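Local coordinates for protein gamma-resorcylate decarboxylase (PDB 4QRO) that probably catalyses the manganese-dependent, non-oxidative decarboxylation of gamma-resorcylate (2,6-dihydroxybenzoate) to resorcinol, as a homodimeric member of the amidohydrolase family, at residues A[194-197]-A[198-202]; A[23-26]-A[27-30]; A[72-75]-A[76-80]. All blocks are in the same frame, centred on the assembly; numbering follows the deposited sequence.

Interaction 1. Residues A[194-197]-A[198-202]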
ATOM      1  N   ALA A 194       4.684  -3.779   4.297  1.00 31.07           N
ATOM      2  CA  ALA A 194       4.362  -4.460   3.052  1.00 33.01           C
ATOM      3  C   ALA A 194       5.619  -4.718   2.233  1.00 29.18           C
ATOM      4  O   ALA A 194       5.800  -5.810   1.720  1.00 29.46           O
ATOM      5  CB  ALA A 194       3.348  -3.650   2.240  1.00 34.60           C
ATOM      6  N   VAL A 195       6.496  -3.717   2.105  1.00 30.31           N
ATOM      7  CA  VAL A 195       7.711  -3.900   1.308  1.00 33.45           C
ATOM      8  C   VAL A 195       8.695  -4.873   1.961  1.00 32.34           C
ATOM      9  O   VAL A 195       9.261  -5.726   1.283  1.00 28.89           O
ATOM     10  CB  VAL A 195       8.371  -2.557   0.968  1.00 30.81           C
ATOM     11  CG1 VAL A 195       9.716  -2.778   0.301  1.00 31.19           C
ATOM     12  CG2 VAL A 195       7.445  -1.787   0.024  1.00 30.33           C
ATOM     13  N   HIS A 196       8.840  -4.798   3.280  1.00 28.91           N
ATOM     14  CA  HIS A 196       9.685  -5.758   3.980  1.00 27.28           C
ATOM     15  C   HIS A 196       9.178  -7.195   3.742  1.00 27.89           C
ATOM     16  O   HIS A 196       9.974  -8.115   3.436  1.00 30.38           O
ATOM     17  CB  HIS A 196       9.720  -5.406   5.446  1.00 33.11           C
ATOM     18  CG  HIS A 196      10.884  -5.983   6.191  1.00 32.03           C
ATOM     19  ND1 HIS A 196      11.411  -5.370   7.314  1.00 31.28           N
ATOM     20  CD2 HIS A 196      11.644  -7.082   5.966  1.00 33.47           C
ATOM     21  CE1 HIS A 196      12.436  -6.083   7.754  1.00 32.13           C
ATOM     22  NE2 HIS A 196      12.589  -7.129   6.959  1.00 36.82           N
ATOM     23  N   ALA A 197       7.862  -7.392   3.850  1.00 29.10           N
ATOM     24  CA  ALA A 197       7.266  -8.734   3.660  1.00 28.02           C
ATOM     25  C   ALA A 197       7.508  -9.217   2.233  1.00 31.63           C
ATOM     26  O   ALA A 197       7.853 -10.375   2.014  1.00 28.47           O
ATOM     27  CB  ALA A 197       5.789  -8.713   3.976  1.00 31.01           C
ATOM     28  N   LEU A 198       7.342  -8.319   1.262  1.00 26.99           N
ATOM     29  CA  LEU A 198       7.620  -8.660  -0.136  1.00 25.97           C
ATOM     30  C   LEU A 198       9.080  -8.972  -0.410  1.00 24.19           C
ATOM     31  O   LEU A 198       9.377  -9.851  -1.210  1.00 28.53           O
ATOM     32  CB  LEU A 198       7.140  -7.547  -1.070  1.00 27.70           C
ATOM     33  CG  LEU A 198       5.626  -7.393  -1.227  1.00 31.06           C
ATOM     34  CD1 LEU A 198       5.260  -6.103  -1.965  1.00 29.95           C
ATOM     35  CD2 LEU A 198       5.024  -8.615  -1.928  1.00 35.22           C
ATOM     36  N   ARG A 199       9.992  -8.250   0.232  1.00 32.04           N
ATOM     37  CA  ARG A 199      11.413  -8.586   0.185  1.00 31.01           C
ATOM     38  C   ARG A 199      11.656 -10.025   0.661  1.00 31.35           C
ATOM     39  O   ARG A 199      12.370 -10.775  -0.006  1.00 32.21           O
ATOM     40  CB  ARG A 199      12.264  -7.589   0.975  1.00 29.18           C
ATOM     41  CG  ARG A 199      12.332  -6.201   0.356  1.00 31.32           C
ATOM     42  CD  ARG A 199      13.134  -5.216   1.210  1.00 36.22           C
ATOM     43  NE  ARG A 199      14.481  -5.705   1.552  1.00 32.92           N
ATOM     44  CZ  ARG A 199      15.615  -5.018   1.377  1.00 36.91           C
ATOM     45  NH1 ARG A 199      15.611  -3.772   0.872  1.00 38.76           N
ATOM     46  NH2 ARG A 199      16.773  -5.569   1.728  1.00 36.80           N
ATOM     47  N   LEU A 200      11.022 -10.432   1.755  1.00 27.32           N
ATOM     48  CA  LEU A 200      11.182 -11.828   2.231  1.00 28.02           C
ATOM     49  C   LEU A 200      10.683 -12.836   1.176  1.00 31.36           C
ATOM     50  O   LEU A 200      11.355 -13.813   0.868  1.00 32.37           O
ATOM     51  CB  LEU A 200      10.433 -12.048   3.540  1.00 34.51           C
ATOM     52  CG  LEU A 200      10.827 -11.252   4.788  1.00 35.89           C
ATOM     53  CD1 LEU A 200       9.941 -11.652   5.958  1.00 35.65           C
ATOM     54  CD2 LEU A 200      12.302 -11.491   5.112  1.00 35.96           C
ATOM     55  N   MET A 201       9.493 -12.593   0.637  1.00 32.24           N
ATOM     56  CA  MET A 201       8.871 -13.492  -0.362  1.00 31.44           C
ATOM     57  C   MET A 201       9.691 -13.599  -1.666  1.00 30.18           C
ATOM     58  O   MET A 201       9.949 -14.711  -2.151  1.00 34.78           O
ATOM     59  CB  MET A 201       7.434 -13.029  -0.691  1.00 38.29           C
ATOM     60  CG  MET A 201       6.447 -13.164   0.456  1.00 34.72           C
ATOM     61  SD  MET A 201       4.773 -12.627   0.011  1.00 36.26           S
ATOM     62  CE  MET A 201       4.528 -11.245   1.109  1.00 29.37           C
ATOM     63  N   GLY A 202      10.109 -12.460  -2.207  1.00 31.24           N
ATOM     64  CA  GLY A 202      10.979 -12.417  -3.410  1.00 33.33           C
ATOM     65  C   GLY A 202      12.364 -13.060  -3.251  1.00 39.88           C
ATOM     66  O   GLY A 202      12.950 -13.571  -4.222  1.00 31.93           O
TER
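Met201 curls its thioether back over the preceding turn, so that its CE methyl lies 4.0 Å from CB of Ala197. The bend comes at the last torsion (chi3 -117°), and alanine, with no more than a methyl, suits a place where Met201 CE also lies 3.6 Å from Ala197 O. One residue earlier on each side, the isobutyl group of Leu200 reaches the imidazole of His196 obliquely, Leu200 CG to His196 CD2 4.4 Å. Arg199 runs its aliphatic part past Val195, whose CG1 is 4.3 Å from Arg199 CD. Beneath these i to i+4 pairs lies the last part of helix 188-202 in an amidohydrolase barrel, with successive alpha-helical bonds from Leu198 N to Ala194 O (3.0 Å) through Met201 N to Ala197 O (3.1 Å). The polar ends are satisfied farther out. His196 NE2 accepts the backbone N-H of Tyr142, and Arg199 forms a salt bridge through NE with Asp143 while NH1 bonds to the carbonyl of Ile175 of the second subunit. Apolar residues suit the other faces: Leu198 and Met201 pack on Ile249 of helix 249-256, Ala197 lies on Phe257 of strand 257-260, and Val195 meets Trp187 of the second subunit.

Interaction 2. Residues A[23-26]-A[27-30]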
ATOM      1  N   PHE A  23       3.370   9.062  19.251  1.00 41.47           N
ATOM      2  CA  PHE A  23       2.234   8.471  18.507  1.00 43.98           C
ATOM      3  C   PHE A  23       0.837   8.948  18.908  1.00 68.65           C
ATOM      4  O   PHE A  23      -0.134   8.575  18.261  1.00 48.61           O
ATOM      5  CB  PHE A  23       2.329   6.937  18.507  1.00 42.91           C
ATOM      6  CG  PHE A  23       3.508   6.423  17.740  1.00 46.82           C
ATOM      7  CD1 PHE A  23       3.510   6.445  16.342  1.00 39.58           C
ATOM      8  CD2 PHE A  23       4.631   5.939  18.401  1.00 70.43           C
ATOM      9  CE1 PHE A  23       4.612   5.982  15.632  1.00 42.88           C
ATOM     10  CE2 PHE A  23       5.729   5.474  17.692  1.00 61.07           C
ATOM     11  CZ  PHE A  23       5.719   5.496  16.305  1.00 50.44           C
ATOM     12  N   VAL A  24       0.733   9.789  19.939  1.00 45.39           N
ATOM     13  CA  VAL A  24      -0.544  10.397  20.317  1.00 44.55           C
ATOM     14  C   VAL A  24      -0.268  11.829  20.767  1.00 40.53           C
ATOM     15  O   VAL A  24       0.877  12.144  21.121  1.00 40.09           O
ATOM     16  CB  VAL A  24      -1.270   9.618  21.455  1.00 54.60           C
ATOM     17  CG1 VAL A  24      -1.572   8.186  21.029  1.00 45.19           C
ATOM     18  CG2 VAL A  24      -0.467   9.629  22.755  1.00 54.51           C
ATOM     19  N   PRO A  25      -1.298  12.698  20.768  1.00 42.53           N
ATOM     20  CA  PRO A  25      -1.084  14.049  21.311  1.00 33.77           C
ATOM     21  C   PRO A  25      -0.593  14.057  22.776  1.00 43.59           C
ATOM     22  O   PRO A  25      -0.730  13.063  23.489  1.00 43.25           O
ATOM     23  CB  PRO A  25      -2.465  14.696  21.185  1.00 38.02           C
ATOM     24  CG  PRO A  25      -3.118  13.974  20.050  1.00 44.76           C
ATOM     25  CD  PRO A  25      -2.662  12.545  20.232  1.00 40.94           C
ATOM     26  N   ASP A  26      -0.003  15.163  23.215  1.00 47.62           N
ATOM     27  CA  ASP A  26       0.510  15.260  24.597  1.00 41.89           C
ATOM     28  C   ASP A  26      -0.613  15.088  25.642  1.00 42.17           C
ATOM     29  O   ASP A  26      -0.424  14.418  26.676  1.00 42.49           O
ATOM     30  CB  ASP A  26       1.232  16.603  24.823  1.00 53.05           C
ATOM     31  CG  ASP A  26       2.489  16.763  23.969  1.00 72.98           C
ATOM     32  OD1 ASP A  26       3.066  15.757  23.512  1.00 58.94           O
ATOM     33  OD2 ASP A  26       2.911  17.917  23.754  1.00 51.63           O
ATOM     34  N   LYS A  27      -1.778  15.669  25.375  1.00 36.48           N
ATOM     35  CA  LYS A  27      -2.910  15.554  26.294  1.00 39.31           C
ATOM     36  C   LYS A  27      -3.308  14.094  26.543  1.00 56.12           C
ATOM     37  O   LYS A  27      -3.834  13.777  27.608  1.00 37.66           O
ATOM     38  CB  LYS A  27      -4.128  16.355  25.794  1.00 49.80           C
ATOM     39  CG  LYS A  27      -4.792  15.837  24.522  1.00 48.65           C
ATOM     40  CD  LYS A  27      -6.056  16.632  24.176  1.00 49.68           C
ATOM     41  CE  LYS A  27      -7.125  15.764  23.518  1.00133.26           C
ATOM     42  NZ  LYS A  27      -6.683  15.099  22.256  1.00 65.82           N
ATOM     43  N   ASP A  28      -3.043  13.216  25.569  1.00 42.10           N
ATOM     44  CA  ASP A  28      -3.405  11.807  25.672  1.00 35.38           C
ATOM     45  C   ASP A  28      -2.306  10.883  26.185  1.00 37.39           C
ATOM     46  O   ASP A  28      -2.555   9.696  26.416  1.00 36.66           O
ATOM     47  CB  ASP A  28      -3.915  11.312  24.311  1.00 33.28           C
ATOM     48  CG  ASP A  28      -5.176  12.048  23.891  1.00 41.72           C
ATOM     49  OD1 ASP A  28      -6.196  11.944  24.614  1.00 37.73           O
ATOM     50  OD2 ASP A  28      -5.118  12.763  22.867  1.00 38.09           O
ATOM     51  N   TRP A  29      -1.096  11.403  26.360  1.00 38.72           N
ATOM     52  CA  TRP A  29       0.025  10.572  26.830  1.00 36.21           C
ATOM     53  C   TRP A  29      -0.235   9.914  28.210  1.00 34.84           C
ATOM     54  O   TRP A  29       0.036   8.699  28.399  1.00 31.88           O
ATOM     55  CB  TRP A  29       1.334  11.394  26.810  1.00 35.08           C
ATOM     56  CG  TRP A  29       2.511  10.652  27.357  1.00 34.71           C
ATOM     57  CD1 TRP A  29       3.267  10.994  28.449  1.00 37.87           C
ATOM     58  CD2 TRP A  29       3.054   9.424  26.859  1.00 50.96           C
ATOM     59  NE1 TRP A  29       4.247  10.055  28.652  1.00 38.74           N
ATOM     60  CE2 TRP A  29       4.142   9.082  27.692  1.00 44.18           C
ATOM     61  CE3 TRP A  29       2.727   8.577  25.787  1.00 44.80           C
ATOM     62  CZ2 TRP A  29       4.894   7.922  27.497  1.00 33.02           C
ATOM     63  CZ3 TRP A  29       3.473   7.429  25.592  1.00 43.26           C
ATOM     64  CH2 TRP A  29       4.556   7.118  26.442  1.00 35.72           C
ATOM     65  N   PRO A  30      -0.783  10.679  29.183  1.00 32.52           N
ATOM     66  CA  PRO A  30      -1.013  10.010  30.478  1.00 39.85           C
ATOM     67  C   PRO A  30      -1.851   8.742  30.343  1.00 35.26           C
ATOM     68  O   PRO A  30      -1.534   7.726  30.953  1.00 34.81           O
ATOM     69  CB  PRO A  30      -1.717  11.091  31.299  1.00 38.54           C
ATOM     70  CG  PRO A  30      -1.167  12.371  30.721  1.00 35.21           C
ATOM     71  CD  PRO A  30      -1.159  12.100  29.240  1.00 45.56           C
TER
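A tight turn leads from the loop carrying Phe23, a residue of the 2-nitroresorcinol pocket, into helix 29-37, and Pro25 and Asp28 meet across it. Two i to i+3 bonds close the turn: Asp28 N to Pro25 O, 3.1 Å and rather bent at 139°, and Trp29 N to Asp26 O, also 3.1 Å. In both, the donor stands well above the carbonyl plane. Pro25, with its phi held by the ring, suits the entry to such a turn. Its CD lies 3.6 Å from Asp28 OD2, and the two side chains cross obliquely. The same OD2 receives Lys27 NZ in a 2.9 Å salt bridge, on its syn side. Lys27 curls round to its neighbour, its chain bent at chi3 and chi4, and the ammonium also bonds to the Lys238 carbonyl of the second subunit. CG2 of Val24 lies 4.1 Å from CB of Asp28, a loose van der Waals contact. Pro30 has no N-H to offer, which suits a helix's first turn, where N-H groups have no preceding helical carbonyl to bond. Outward, Val24, Pro25 and Asp28 pack on Ile237 of the second subunit, while Trp29 lies against Met18 and Ala21 in the loop between helices 14-17 and 29-37.

Interaction 3. Residues A[72-75]-A[76-80]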
ATOM      1  N   ARG A  72      23.950  -3.886  23.505  1.00 34.33           N
ATOM      2  CA  ARG A  72      22.875  -3.270  24.277  1.00 29.90           C
ATOM      3  C   ARG A  72      21.483  -3.773  23.860  1.00 52.44           C
ATOM      4  O   ARG A  72      20.610  -3.949  24.711  1.00 39.56           O
ATOM      5  CB  ARG A  72      22.917  -1.760  24.200  1.00 37.01           C
ATOM      6  CG  ARG A  72      24.127  -1.187  24.909  1.00 75.96           C
ATOM      7  CD  ARG A  72      24.159   0.325  24.809  1.00 68.50           C
ATOM      8  NE  ARG A  72      25.142   0.886  25.727  1.00136.55           N
ATOM      9  CZ  ARG A  72      24.975   0.992  27.044  1.00132.57           C
ATOM     10  NH1 ARG A  72      23.853   0.581  27.633  1.00 91.64           N
ATOM     11  NH2 ARG A  72      25.943   1.516  27.785  1.00 73.89           N
ATOM     12  N   ALA A  73      21.275  -3.995  22.564  1.00 43.39           N
ATOM     13  CA  ALA A  73      19.986  -4.536  22.068  1.00 34.16           C
ATOM     14  C   ALA A  73      19.687  -5.864  22.710  1.00 34.28           C
ATOM     15  O   ALA A  73      18.580  -6.114  23.178  1.00 35.82           O
ATOM     16  CB  ALA A  73      20.019  -4.667  20.557  1.00 35.48           C
ATOM     17  N   ASN A  74      20.701  -6.714  22.765  1.00 36.00           N
ATOM     18  CA  ASN A  74      20.577  -8.022  23.368  1.00 39.92           C
ATOM     19  C   ASN A  74      20.215  -7.946  24.857  1.00 46.54           C
ATOM     20  O   ASN A  74      19.332  -8.665  25.324  1.00 34.17           O
ATOM     21  CB  ASN A  74      21.867  -8.803  23.154  1.00 39.57           C
ATOM     22  CG  ASN A  74      21.755 -10.244  23.600  1.00 38.15           C
ATOM     23  OD1 ASN A  74      20.890 -10.990  23.147  1.00 42.68           O
ATOM     24  ND2 ASN A  74      22.636 -10.646  24.511  1.00 43.32           N
ATOM     25  N   GLU A  75      20.883  -7.057  25.586  1.00 34.96           N
ATOM     26  CA  GLU A  75      20.586  -6.814  27.007  1.00 32.23           C
ATOM     27  C   GLU A  75      19.143  -6.340  27.260  1.00 40.42           C
ATOM     28  O   GLU A  75      18.475  -6.835  28.170  1.00 37.19           O
ATOM     29  CB  GLU A  75      21.604  -5.812  27.598  1.00 37.85           C
ATOM     30  CG  GLU A  75      23.022  -6.384  27.693  1.00 49.85           C
ATOM     31  CD  GLU A  75      24.108  -5.323  27.867  1.00 70.76           C
ATOM     32  OE1 GLU A  75      25.281  -5.713  28.001  1.00 58.92           O
ATOM     33  OE2 GLU A  75      23.816  -4.106  27.867  1.00 61.21           O
ATOM     34  N   THR A  76      18.676  -5.369  26.469  1.00 35.36           N
ATOM     35  CA  THR A  76      17.322  -4.876  26.564  1.00 36.01           C
ATOM     36  C   THR A  76      16.303  -5.988  26.239  1.00 35.88           C
ATOM     37  O   THR A  76      15.323  -6.162  26.953  1.00 36.55           O
ATOM     38  CB  THR A  76      17.113  -3.686  25.609  1.00 37.11           C
ATOM     39  OG1 THR A  76      18.079  -2.660  25.903  1.00 41.91           O
ATOM     40  CG2 THR A  76      15.732  -3.102  25.746  1.00 35.54           C
ATOM     41  N   ALA A  77      16.540  -6.724  25.161  1.00 40.57           N
ATOM     42  CA  ALA A  77      15.646  -7.828  24.789  1.00 39.92           C
ATOM     43  C   ALA A  77      15.527  -8.864  25.930  1.00 39.15           C
ATOM     44  O   ALA A  77      14.440  -9.319  26.278  1.00 32.86           O
ATOM     45  CB  ALA A  77      16.127  -8.488  23.496  1.00 33.56           C
ATOM     46  N   ARG A  78      16.651  -9.214  26.524  1.00 33.13           N
ATOM     47  CA  ARG A  78      16.679 -10.224  27.606  1.00 31.49           C
ATOM     48  C   ARG A  78      15.908  -9.757  28.838  1.00 31.81           C
ATOM     49  O   ARG A  78      15.137 -10.524  29.420  1.00 40.12           O
ATOM     50  CB  ARG A  78      18.125 -10.572  27.946  1.00 34.63           C
ATOM     51  CG  ARG A  78      18.766 -11.454  26.870  1.00 42.93           C
ATOM     52  CD  ARG A  78      20.238 -11.740  27.113  1.00 57.40           C
ATOM     53  NE  ARG A  78      20.480 -12.286  28.442  1.00 44.59           N
ATOM     54  CZ  ARG A  78      20.571 -13.580  28.765  1.00 51.99           C
ATOM     55  NH1 ARG A  78      20.469 -14.546  27.856  1.00 45.97           N
ATOM     56  NH2 ARG A  78      20.790 -13.915  30.030  1.00 63.79           N
ATOM     57  N   ARG A  79      16.106  -8.501  29.211  1.00 41.23           N
ATOM     58  CA  ARG A  79      15.352  -7.874  30.298  1.00 41.99           C
ATOM     59  C   ARG A  79      13.851  -7.834  30.000  1.00 54.48           C
ATOM     60  O   ARG A  79      13.036  -8.150  30.872  1.00 35.23           O
ATOM     61  CB  ARG A  79      15.860  -6.448  30.550  1.00 34.35           C
ATOM     62  CG  ARG A  79      17.127  -6.372  31.382  1.00 44.72           C
ATOM     63  CD  ARG A  79      17.317  -4.972  31.946  1.00 41.61           C
ATOM     64  NE  ARG A  79      17.615  -4.037  30.865  1.00 54.29           N
ATOM     65  CZ  ARG A  79      18.831  -3.814  30.376  1.00 65.38           C
ATOM     66  NH1 ARG A  79      19.900  -4.429  30.878  1.00 44.41           N
ATOM     67  NH2 ARG A  79      18.986  -2.958  29.382  1.00 43.52           N
ATOM     68  N   ALA A  80      13.494  -7.439  28.773  1.00 39.28           N
ATOM     69  CA  ALA A  80      12.088  -7.332  28.370  1.00 29.84           C
ATOM     70  C   ALA A  80      11.421  -8.678  28.344  1.00 32.82           C
ATOM     71  O   ALA A  80      10.280  -8.800  28.755  1.00 34.75           O
ATOM     72  CB  ALA A  80      11.940  -6.628  27.007  1.00 37.40           C
TER
HETATM   73  O   HOH W   1      21.893  -2.363  28.598  1.00 61.61           O
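A bridging water joins Glu75 to Arg79 one turn on. It donates to Glu75 OE2 (2.7 Å) and accepts from Arg79 NH2 (3.1 Å), lying at the edge of the guanidinium and in its plane. The carboxylate and guanidinium make no direct bond, with Glu75 OE2 5.0 Å from Arg79 NH1. Arg79 bends at chi3 (-68°) and folds back, bringing one guanidinium face over Glu75 O, 3.7 Å above the plane. Its NH2 also makes a salt bridge with Glu15, whose OE1 is bonded to Thr76 OG1 as well, so the short threonine and the long arginine share one acid. Van der Waals contact links Asn74 and Arg78, which run alongside each other in the same direction. Asn74 ND2 is 3.7 Å from Arg78 CD, and the amide and guanidinium planes are 44° apart; farther out Arg78 reaches Glu112 and Arg115 of helix 106-118. The backbone bonds run i to i+4, from Thr76 N to Arg72 O through Arg79 N to Glu75 O. Small Ala73 and Ala77 suit the buried side, long charged chains the outer one. This is the alpha-helix of a beta-alpha-beta unit, 70-90 linking parallel strands 52-59 and 95-97, as in a TIM-type barrel.

In the fold
Along the chain the order is interaction 2, interaction 3, interaction 1, each complete before the next begins. They do not touch: nearest atoms are about 15 Å apart in every pair, and centres lie about 27 Å apart, or about 32 Å for interactions 1 and 2. Interaction 2 leads into helix 29-37, and interaction 3 lies on helix 70-90, which connects two strands of the three-stranded parallel sheet. Interaction 1 belongs to helix 188-202, between strands 161-164 and 214-216 of the five-stranded sheet. Interactions 1 and 2 both meet the second subunit, whereas 72-80 touches no other chain. Thus the dimer interface involves both a barrel helix and the loop bearing pocket residue Phe23.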